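Local coordinates for exodeoxyribonuclease III (Methanosarcina mazei, PDB 5J8N), which probably cleaves DNA at abasic sites and trims 3' ends as a magnesium-dependent nuclease of the AP endonuclease/exonuclease III family, at residues M181-M195 / R220-V234. The protein carries 3 engineered substitutions. Sequence-based numbering, arbitrary orientation.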
ATOM      1  N   MET A 181      -1.305 -12.209   8.625  1.00 14.82           N
ATOM      2  CA  MET A 181      -1.535 -10.855   9.124  1.00 13.66           C
ATOM      3  C   MET A 181      -1.556 -10.833  10.654  1.00 15.55           C
ATOM      4  O   MET A 181      -0.997  -9.910  11.268  1.00 15.84           O
ATOM      5  CB  MET A 181      -2.814 -10.322   8.546  1.00 14.66           C
ATOM      6  CG  MET A 181      -2.723 -10.061   7.005  1.00 15.41           C
ATOM      7  SD  MET A 181      -4.049  -9.042   6.370  1.00 14.93           S
ATOM      8  CE  MET A 181      -3.611  -7.471   7.073  1.00 16.26           C
ATOM      9  N   ASP A 182      -2.137 -11.845  11.292  1.00 15.93           N
ATOM     10  CA  ASP A 182      -2.109 -11.934  12.746  1.00 15.86           C
ATOM     11  C   ASP A 182      -0.648 -11.935  13.223  1.00 17.19           C
ATOM     12  O   ASP A 182      -0.286 -11.230  14.189  1.00 17.76           O
ATOM     13  CB  ASP A 182      -2.783 -13.204  13.251  1.00 17.10           C
ATOM     14  CG  ASP A 182      -4.303 -13.224  13.056  1.00 18.89           C
ATOM     15  OD1 ASP A 182      -4.954 -12.133  13.009  1.00 18.52           O
ATOM     16  OD2 ASP A 182      -4.842 -14.366  12.994  1.00 21.35           O
ATOM     17  N   LYS A 183       0.181 -12.765  12.583  1.00 17.45           N
ATOM     18  CA  LYS A 183       1.590 -12.949  12.982  1.00 16.74           C
ATOM     19  C   LYS A 183       2.341 -11.619  12.794  1.00 16.63           C
ATOM     20  O   LYS A 183       3.119 -11.223  13.672  1.00 17.46           O
ATOM     21  CB  LYS A 183       2.212 -14.052  12.155  1.00 19.01           C
ATOM     22  CG  LYS A 183       3.697 -14.280  12.429  1.00 20.92           C
ATOM     23  CD  LYS A 183       4.196 -15.257  11.346  1.00 27.26           C
ATOM     24  CE  LYS A 183       5.697 -15.499  11.481  1.00 33.03           C
ATOM     25  NZ  LYS A 183       6.167 -16.495  10.453  1.00 36.73           N
ATOM     26  N   PHE A 184       2.099 -10.935  11.679  1.00 16.20           N
ATOM     27  CA  PHE A 184       2.714  -9.637  11.412  1.00 15.43           C
ATOM     28  C   PHE A 184       2.358  -8.638  12.541  1.00 16.20           C
ATOM     29  O   PHE A 184       3.234  -8.058  13.171  1.00 16.11           O
ATOM     30  CB  PHE A 184       2.208  -9.185  10.036  1.00 14.99           C
ATOM     31  CG  PHE A 184       2.495  -7.744   9.656  1.00 14.85           C
ATOM     32  CD1 PHE A 184       3.654  -7.077  10.048  1.00 15.67           C
ATOM     33  CD2 PHE A 184       1.591  -7.091   8.823  1.00 15.58           C
ATOM     34  CE1 PHE A 184       3.887  -5.747   9.628  1.00 13.63           C
ATOM     35  CE2 PHE A 184       1.828  -5.778   8.417  1.00 15.71           C
ATOM     36  CZ  PHE A 184       2.968  -5.128   8.826  1.00 14.81           C
ATOM     37  N   LEU A 185       1.064  -8.462  12.808  1.00 16.06           N
ATOM     38  CA  LEU A 185       0.715  -7.456  13.830  1.00 17.13           C
ATOM     39  C   LEU A 185       1.264  -7.831  15.193  1.00 17.28           C
ATOM     40  O   LEU A 185       1.716  -6.966  15.924  1.00 17.32           O
ATOM     41  CB  LEU A 185      -0.799  -7.251  13.891  1.00 16.85           C
ATOM     42  CG  LEU A 185      -1.441  -6.746  12.584  1.00 17.41           C
ATOM     43  CD1 LEU A 185      -2.907  -6.435  12.814  1.00 19.29           C
ATOM     44  CD2 LEU A 185      -0.734  -5.514  12.031  1.00 18.61           C
ATOM     45  N   ALA A 186       1.240  -9.121  15.536  1.00 17.64           N
ATOM     46  CA  ALA A 186       1.778  -9.581  16.804  1.00 18.80           C
ATOM     47  C   ALA A 186       3.281  -9.333  16.970  1.00 18.09           C
ATOM     48  O   ALA A 186       3.764  -9.246  18.117  1.00 20.91           O
ATOM     49  CB  ALA A 186       1.461 -11.054  17.003  1.00 19.38           C
ATOM     50  N   ALA A 187       3.996  -9.116  15.865  1.00 17.47           N
ATOM     51  CA  ALA A 187       5.411  -8.751  15.939  1.00 18.05           C
ATOM     52  C   ALA A 187       5.625  -7.315  16.375  1.00 18.76           C
ATOM     53  O   ALA A 187       6.751  -6.907  16.583  1.00 22.30           O
ATOM     54  CB  ALA A 187       6.087  -8.979  14.588  1.00 19.99           C
ATOM     55  N   GLY A 188       4.534  -6.566  16.528  1.00 16.46           N
ATOM     56  CA  GLY A 188       4.593  -5.222  17.099  1.00 18.14           C
ATOM     57  C   GLY A 188       4.256  -4.137  16.096  1.00 17.35           C
ATOM     58  O   GLY A 188       4.920  -3.098  16.069  1.00 17.39           O
ATOM     59  N   TYR A 189       3.212  -4.345  15.305  1.00 14.93           N
ATOM     60  CA  TYR A 189       2.779  -3.375  14.336  1.00 14.56           C
ATOM     61  C   TYR A 189       1.287  -3.142  14.539  1.00 15.68           C
ATOM     62  O   TYR A 189       0.564  -4.055  14.982  1.00 17.36           O
ATOM     63  CB  TYR A 189       3.062  -3.830  12.887  1.00 14.39           C
ATOM     64  CG  TYR A 189       4.533  -4.132  12.622  1.00 14.36           C
ATOM     65  CD1 TYR A 189       5.052  -5.390  12.872  1.00 16.23           C
ATOM     66  CD2 TYR A 189       5.381  -3.150  12.063  1.00 15.45           C
ATOM     67  CE1 TYR A 189       6.373  -5.663  12.651  1.00 15.30           C
ATOM     68  CE2 TYR A 189       6.719  -3.426  11.848  1.00 16.15           C
ATOM     69  CZ  TYR A 189       7.186  -4.687  12.114  1.00 16.92           C
ATOM     70  OH  TYR A 189       8.517  -4.985  11.872  1.00 18.70           O
ATOM     71  N   LEU A 190       0.833  -1.968  14.110  1.00 14.29           N
ATOM     72  CA  LEU A 190      -0.566  -1.550  14.247  1.00 15.10           C
ATOM     73  C   LEU A 190      -1.202  -1.313  12.924  1.00 13.00           C
ATOM     74  O   LEU A 190      -0.586  -0.676  12.037  1.00 13.83           O
ATOM     75  CB  LEU A 190      -0.654  -0.243  15.068  1.00 15.43           C
ATOM     76  CG  LEU A 190       0.012  -0.324  16.411  1.00 17.43           C
ATOM     77  CD1 LEU A 190      -0.053   1.060  17.083  1.00 20.02           C
ATOM     78  CD2 LEU A 190      -0.668  -1.388  17.275  1.00 21.29           C
ATOM     79  N   ASP A 191      -2.431  -1.812  12.740  1.00 12.73           N
ATOM     80  CA  ASP A 191      -3.274  -1.494  11.580  1.00 13.75           C
ATOM     81  C   ASP A 191      -3.864  -0.094  11.851  1.00 13.41           C
ATOM     82  O   ASP A 191      -4.737   0.095  12.713  1.00 14.33           O
ATOM     83  CB  ASP A 191      -4.345  -2.590  11.444  1.00 13.15           C
ATOM     84  CG  ASP A 191      -5.310  -2.381  10.343  1.00 14.97           C
ATOM     85  OD1 ASP A 191      -5.414  -1.285   9.779  1.00 14.11           O
ATOM     86  OD2 ASP A 191      -6.024  -3.346  10.018  1.00 15.14           O
ATOM     87  N   SER A 192      -3.349   0.919  11.176  1.00 12.67           N
ATOM     88  CA  SER A 192      -3.661   2.296  11.600  1.00 12.20           C
ATOM     89  C   SER A 192      -5.176   2.605  11.546  1.00 12.99           C
ATOM     90  O   SER A 192      -5.688   3.275  12.454  1.00 13.53           O
ATOM     91  CB  SER A 192      -2.846   3.331  10.804  1.00 12.39           C
ATOM     92  OG  SER A 192      -3.177   3.293   9.439  1.00 12.85           O
ATOM     93  N   PHE A 193      -5.869   2.159  10.485  1.00 12.60           N
ATOM     94  CA  PHE A 193      -7.305   2.435  10.445  1.00 12.81           C
ATOM     95  C   PHE A 193      -8.019   1.968  11.681  1.00 13.81           C
ATOM     96  O   PHE A 193      -8.874   2.662  12.227  1.00 14.21           O
ATOM     97  CB  PHE A 193      -7.905   1.801   9.202  1.00 12.62           C
ATOM     98  CG  PHE A 193      -9.340   2.193   8.990  1.00 13.05           C
ATOM     99  CD1 PHE A 193      -9.667   3.471   8.550  1.00 13.90           C
ATOM    100  CD2 PHE A 193     -10.340   1.276   9.272  1.00 15.24           C
ATOM    101  CE1 PHE A 193     -10.997   3.846   8.385  1.00 15.00           C
ATOM    102  CE2 PHE A 193     -11.691   1.615   9.114  1.00 15.29           C
ATOM    103  CZ  PHE A 193     -12.029   2.923   8.683  1.00 15.30           C
ATOM    104  N   ARG A 194      -7.630   0.786  12.174  1.00 13.37           N
ATOM    105  CA  ARG A 194      -8.246   0.188  13.355  1.00 15.42           C
ATOM    106  C   ARG A 194      -7.781   0.795  14.679  1.00 16.37           C
ATOM    107  O   ARG A 194      -8.370   0.513  15.720  1.00 18.21           O
ATOM    108  CB  ARG A 194      -7.994  -1.339  13.345  1.00 14.15           C
ATOM    109  CG  ARG A 194      -8.693  -2.066  12.200  1.00 15.88           C
ATOM    110  CD  ARG A 194     -10.209  -1.783  12.135  1.00 16.11           C
ATOM    111  NE  ARG A 194     -10.817  -2.543  11.040  1.00 15.90           N
ATOM    112  CZ  ARG A 194     -12.042  -2.268  10.591  1.00 15.72           C
ATOM    113  NH1 ARG A 194     -12.726  -1.240  11.068  1.00 15.72           N
ATOM    114  NH2 ARG A 194     -12.544  -2.993   9.618  1.00 15.16           N
ATOM    115  N   MET A 195      -6.784   1.675  14.656  1.00 15.14           N
ATOM    116  CA  MET A 195      -6.473   2.460  15.852  1.00 16.16           C
ATOM    117  C   MET A 195      -7.628   3.365  16.218  1.00 17.09           C
ATOM    118  O   MET A 195      -7.770   3.709  17.382  1.00 20.84           O
ATOM    119  CB  MET A 195      -5.223   3.314  15.651  1.00 17.69           C
ATOM    120  CG  MET A 195      -3.963   2.465  15.555  1.00 17.60           C
ATOM    121  SD  MET A 195      -2.528   3.456  15.128  1.00 18.37           S
ATOM    122  CE  MET A 195      -2.394   4.406  16.645  1.00 24.50           C
ATOM    123  N   ARG A 220     -11.464  -4.600   2.365  1.00 12.06           N
ATOM    124  CA  ARG A 220     -10.365  -3.716   2.775  1.00 12.43           C
ATOM    125  C   ARG A 220      -9.053  -4.445   2.523  1.00 12.93           C
ATOM    126  O   ARG A 220      -8.660  -5.343   3.284  1.00 13.25           O
ATOM    127  CB  ARG A 220     -10.513  -3.318   4.244  1.00 12.36           C
ATOM    128  CG  ARG A 220      -9.625  -2.122   4.576  1.00 12.17           C
ATOM    129  CD  ARG A 220      -9.975  -1.517   5.966  1.00 12.68           C
ATOM    130  NE  ARG A 220      -9.717  -2.491   7.053  1.00 12.66           N
ATOM    131  CZ  ARG A 220      -8.653  -2.476   7.868  1.00 13.09           C
ATOM    132  NH1 ARG A 220      -8.522  -3.424   8.817  1.00 13.84           N
ATOM    133  NH2 ARG A 220      -7.726  -1.514   7.810  1.00 13.15           N
ATOM    134  N   LEU A 221      -8.426  -4.103   1.402  1.00 11.31           N
ATOM    135  CA  LEU A 221      -7.155  -4.701   0.964  1.00 12.55           C
ATOM    136  C   LEU A 221      -5.971  -3.789   1.179  1.00 10.75           C
ATOM    137  O   LEU A 221      -4.831  -4.241   1.068  1.00 12.37           O
ATOM    138  CB  LEU A 221      -7.208  -5.038  -0.536  1.00 11.81           C
ATOM    139  CG  LEU A 221      -8.387  -5.951  -0.931  1.00 11.68           C
ATOM    140  CD1 LEU A 221      -8.324  -6.253  -2.410  1.00 14.44           C
ATOM    141  CD2 LEU A 221      -8.308  -7.281  -0.137  1.00 14.97           C
ATOM    142  N   ASP A 222      -6.251  -2.497   1.424  1.00 11.66           N
ATOM    143  CA  ASP A 222      -5.197  -1.478   1.478  1.00 12.11           C
ATOM    144  C   ASP A 222      -5.103  -0.970   2.881  1.00 12.11           C
ATOM    145  O   ASP A 222      -6.125  -0.677   3.524  1.00 12.47           O
ATOM    146  CB  ASP A 222      -5.532  -0.337   0.498  1.00 10.95           C
ATOM    147  CG  ASP A 222      -5.672  -0.870  -0.889  1.00 12.68           C
ATOM    148  OD1 ASP A 222      -4.627  -1.060  -1.562  1.00 13.54           O
ATOM    149  OD2 ASP A 222      -6.815  -1.175  -1.293  1.00 12.26           O
ATOM    150  N   TYR A 223      -3.864  -0.805   3.369  1.00 11.16           N
ATOM    151  CA  TYR A 223      -3.608  -0.525   4.780  1.00 11.22           C
ATOM    152  C   TYR A 223      -2.433   0.432   4.927  1.00 10.99           C
ATOM    153  O   TYR A 223      -1.589   0.531   4.020  1.00 11.97           O
ATOM    154  CB  TYR A 223      -3.230  -1.814   5.515  1.00 12.68           C
ATOM    155  CG  TYR A 223      -4.215  -2.957   5.486  1.00 11.84           C
ATOM    156  CD1 TYR A 223      -4.365  -3.751   4.344  1.00 10.94           C
ATOM    157  CD2 TYR A 223      -4.916  -3.314   6.644  1.00 13.08           C
ATOM    158  CE1 TYR A 223      -5.241  -4.829   4.319  1.00 11.63           C
ATOM    159  CE2 TYR A 223      -5.823  -4.400   6.637  1.00 13.32           C
ATOM    160  CZ  TYR A 223      -5.928  -5.159   5.467  1.00 12.32           C
ATOM    161  OH  TYR A 223      -6.765  -6.257   5.500  1.00 14.16           O
ATOM    162  N   VAL A 224      -2.376   1.081   6.072  1.00 10.61           N
ATOM    163  CA  VAL A 224      -1.096   1.663   6.488  1.00 11.89           C
ATOM    164  C   VAL A 224      -0.821   1.104   7.857  1.00 11.44           C
ATOM    165  O   VAL A 224      -1.604   1.264   8.806  1.00 13.21           O
ATOM    166  CB  VAL A 224      -1.055   3.211   6.495  1.00 10.79           C
ATOM    167  CG1 VAL A 224       0.366   3.678   6.767  1.00 15.21           C
ATOM    168  CG2 VAL A 224      -1.573   3.797   5.164  1.00 12.33           C
ATOM    169  N   PHE A 225       0.302   0.412   8.009  1.00 12.74           N
ATOM    170  CA  PHE A 225       0.761  -0.129   9.278  1.00 11.95           C
ATOM    171  C   PHE A 225       1.844   0.735   9.856  1.00 11.98           C
ATOM    172  O   PHE A 225       2.609   1.367   9.103  1.00 13.56           O
ATOM    173  CB  PHE A 225       1.310  -1.540   9.108  1.00 12.35           C
ATOM    174  CG  PHE A 225       0.370  -2.474   8.402  1.00 11.89           C
ATOM    175  CD1 PHE A 225      -0.687  -3.071   9.101  1.00 13.02           C
ATOM    176  CD2 PHE A 225       0.537  -2.727   7.078  1.00 12.41           C
ATOM    177  CE1 PHE A 225      -1.564  -3.959   8.431  1.00 13.77           C
ATOM    178  CE2 PHE A 225      -0.326  -3.613   6.394  1.00 12.51           C
ATOM    179  CZ  PHE A 225      -1.397  -4.204   7.089  1.00 13.00           C
ATOM    180  N   VAL A 226       1.898   0.796  11.163  1.00 11.79           N
ATOM    181  CA  VAL A 226       3.052   1.473  11.829  1.00 12.26           C
ATOM    182  C   VAL A 226       3.621   0.555  12.869  1.00 14.68           C
ATOM    183  O   VAL A 226       2.914  -0.223  13.518  1.00 14.88           O
ATOM    184  CB  VAL A 226       2.677   2.834  12.449  1.00 13.60           C
ATOM    185  CG1 VAL A 226       2.182   3.808  11.335  1.00 14.31           C
ATOM    186  CG2 VAL A 226       1.638   2.695  13.594  1.00 15.72           C
ATOM    187  N   SER A 227       4.932   0.620  13.052  1.00 13.61           N
ATOM    188  CA  SER A 227       5.525  -0.020  14.222  1.00 14.06           C
ATOM    189  C   SER A 227       4.981   0.637  15.489  1.00 15.35           C
ATOM    190  O   SER A 227       4.608   1.818  15.499  1.00 15.41           O
ATOM    191  CB  SER A 227       7.045   0.073  14.169  1.00 15.87           C
ATOM    192  OG  SER A 227       7.444   1.416  13.872  1.00 14.89           O
ATOM    193  N   GLU A 228       4.926  -0.141  16.558  1.00 15.72           N
ATOM    194  CA  GLU A 228       4.347   0.318  17.817  1.00 16.43           C
ATOM    195  C   GLU A 228       4.967   1.600  18.331  1.00 16.59           C
ATOM    196  O   GLU A 228       4.277   2.396  18.975  1.00 19.79           O
ATOM    197  CB  GLU A 228       4.509  -0.813  18.880  1.00 20.26           C
ATOM    198  CG  GLU A 228       4.258  -0.400  20.326  1.00 29.40           C
ATOM    199  CD  GLU A 228       2.823  -0.075  20.576  1.00 34.21           C
ATOM    200  OE1 GLU A 228       2.552   0.760  21.484  1.00 32.60           O
ATOM    201  OE2 GLU A 228       1.964  -0.672  19.879  1.00 30.96           O
ATOM    202  N   ASN A 229       6.270   1.782  18.061  1.00 16.09           N
ATOM    203  CA  ASN A 229       6.922   3.001  18.542  1.00 18.23           C
ATOM    204  C   ASN A 229       6.356   4.282  17.880  1.00 17.90           C
ATOM    205  O   ASN A 229       6.615   5.373  18.407  1.00 20.15           O
ATOM    206  CB  ASN A 229       8.444   2.957  18.362  1.00 16.82           C
ATOM    207  CG  ASN A 229       8.870   2.745  16.919  1.00 17.77           C
ATOM    208  OD1 ASN A 229       8.076   2.804  15.987  1.00 16.57           O
ATOM    209  ND2 ASN A 229      10.178   2.503  16.727  1.00 22.27           N
ATOM    210  N   LEU A 230       5.511   4.165  16.851  1.00 15.62           N
ATOM    211  CA  LEU A 230       4.836   5.326  16.256  1.00 15.72           C
ATOM    212  C   LEU A 230       3.399   5.560  16.760  1.00 16.70           C
ATOM    213  O   LEU A 230       2.737   6.513  16.323  1.00 16.46           O
ATOM    214  CB  LEU A 230       4.814   5.163  14.743  1.00 13.93           C
ATOM    215  CG  LEU A 230       6.136   5.485  14.038  1.00 15.41           C
ATOM    216  CD1 LEU A 230       6.046   5.110  12.577  1.00 16.45           C
ATOM    217  CD2 LEU A 230       6.413   6.995  14.127  1.00 19.23           C
ATOM    218  N   ARG A 231       2.950   4.780  17.736  1.00 16.79           N
ATOM    219  CA  ARG A 231       1.539   4.868  18.189  1.00 17.81           C
ATOM    220  C   ARG A 231       1.127   6.293  18.522  1.00 18.98           C
ATOM    221  O   ARG A 231       0.079   6.722  18.010  1.00 18.96           O
ATOM    222  CB  ARG A 231       1.308   3.975  19.412  1.00 20.00           C
ATOM    223  CG  ARG A 231      -0.116   4.065  19.984  1.00 21.93           C
ATOM    224  CD  ARG A 231      -0.210   3.285  21.307  1.00 26.33           C
ATOM    225  NE  ARG A 231      -0.032   1.839  21.141  1.00 28.34           N
ATOM    226  CZ  ARG A 231      -1.006   1.035  20.735  1.00 31.30           C
ATOM    227  NH1 ARG A 231      -2.186   1.560  20.436  1.00 35.05           N
ATOM    228  NH2 ARG A 231      -0.796  -0.271  20.610  1.00 33.40           N
ATOM    229  N   GLU A 232       1.942   7.039  19.266  1.00 18.72           N
ATOM    230  CA  GLU A 232       1.496   8.345  19.740  1.00 20.54           C
ATOM    231  C   GLU A 232       1.638   9.396  18.641  1.00 21.15           C
ATOM    232  O   GLU A 232       1.128  10.521  18.773  1.00 24.55           O
ATOM    233  CB  GLU A 232       2.286   8.761  20.955  1.00 24.29           C
ATOM    234  CG  GLU A 232       2.277   7.728  22.060  1.00 34.91           C
ATOM    235  CD  GLU A 232       0.892   7.243  22.433  1.00 56.57           C
ATOM    236  OE1 GLU A 232      -0.061   8.054  22.418  1.00 65.67           O
ATOM    237  OE2 GLU A 232       0.759   6.039  22.759  1.00 65.15           O
ATOM    238  N   ASN A 233       2.361   9.045  17.584  1.00 17.25           N
ATOM    239  CA  ASN A 233       2.504   9.959  16.424  1.00 16.21           C
ATOM    240  C   ASN A 233       1.372   9.920  15.429  1.00 17.58           C
ATOM    241  O   ASN A 233       1.257  10.821  14.583  0.93 17.69           O
ATOM    242  CB  ASN A 233       3.815   9.656  15.699  1.00 15.50           C
ATOM    243  CG  ASN A 233       4.998   9.823  16.621  1.00 18.82           C
ATOM    244  OD1 ASN A 233       5.590   8.814  17.056  1.00 21.99           O
ATOM    245  ND2 ASN A 233       5.331  11.056  16.965  1.00 19.60           N
ATOM    246  N   VAL A 234       0.576   8.859  15.462  1.00 15.52           N
ATOM    247  CA  VAL A 234      -0.515   8.735  14.508  1.00 14.98           C
ATOM    248  C   VAL A 234      -1.703   9.547  14.957  1.00 16.22           C
ATOM    249  O   VAL A 234      -2.292   9.309  16.020  1.00 19.59           O
ATOM    250  CB  VAL A 234      -0.972   7.272  14.314  1.00 16.84           C
ATOM    251  CG1 VAL A 234      -2.074   7.214  13.268  1.00 18.92           C
ATOM    252  CG2 VAL A 234       0.186   6.359  13.925  1.00 17.12           C
TER
HETATM  253  O   HOH W   1      -4.765   0.637   7.941  1.00 12.58           O
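Asp191 and Arg220 meet because each side chain leaves with CG anti to its own backbone N (chi1 178° and -164°), and a bend at chi3 of the arginine turns its guanidinium end-on to the carboxylate. The two planes are nearly coplanar, 19° apart; Arg220 NH2 meets the syn lone pair of Asp191 OD1 at 3.0 Å, and Arg220 NH1 lies 2.8 Å from Asp191 OD2. Tyr223 CE2 lies over the rim of one face of this guanidinium, while Arg194 NE comes within 3.3 Å of Arg220 NH1 as a second donor, not a bonded partner. Asp160 salt-bridges both arginines, so the close approach of like charges is probably offset by two carboxylates.

The backbone evidence is an antiparallel ladder pairing strand 189-191 with strand 222-227: Leu190 and Val226 exchange N-H...O bonds in a hydrogen-bonded pair. Where this pairing ends, Val224 O accepts from both the N and the OG of Ser192, the hydroxyl at 2.6 Å. Water 1 donates to Asp191 OD1 and accepts from the N atoms of Phe193 and Val224, tying the carboxylate to both backbones.

Helix 181-186 packs over the Phe225 side of the strand. Phe184 points CE2 at the centre of the Phe225 face in a T-shaped pair (centroids 4.7 Å apart), and Met181 CE sits over the Tyr223 ring, 3.6 Å from Tyr223 CZ. On the other face of the sheet, Leu190 CD1 lies centrally over the Arg231 guanidinium, which itself grips Glu228 side-on through NE and NH2.

A leucine in place of Arg220 would probably leave the buried Asp191 carboxylate without its countercharge, with water 1 still limiting its rotation. The contact thus pairs buried charges beside an apolar core, on the same strand as Asp222, which is predicted to be important for catalysis and is hydrogen-bonded to His248.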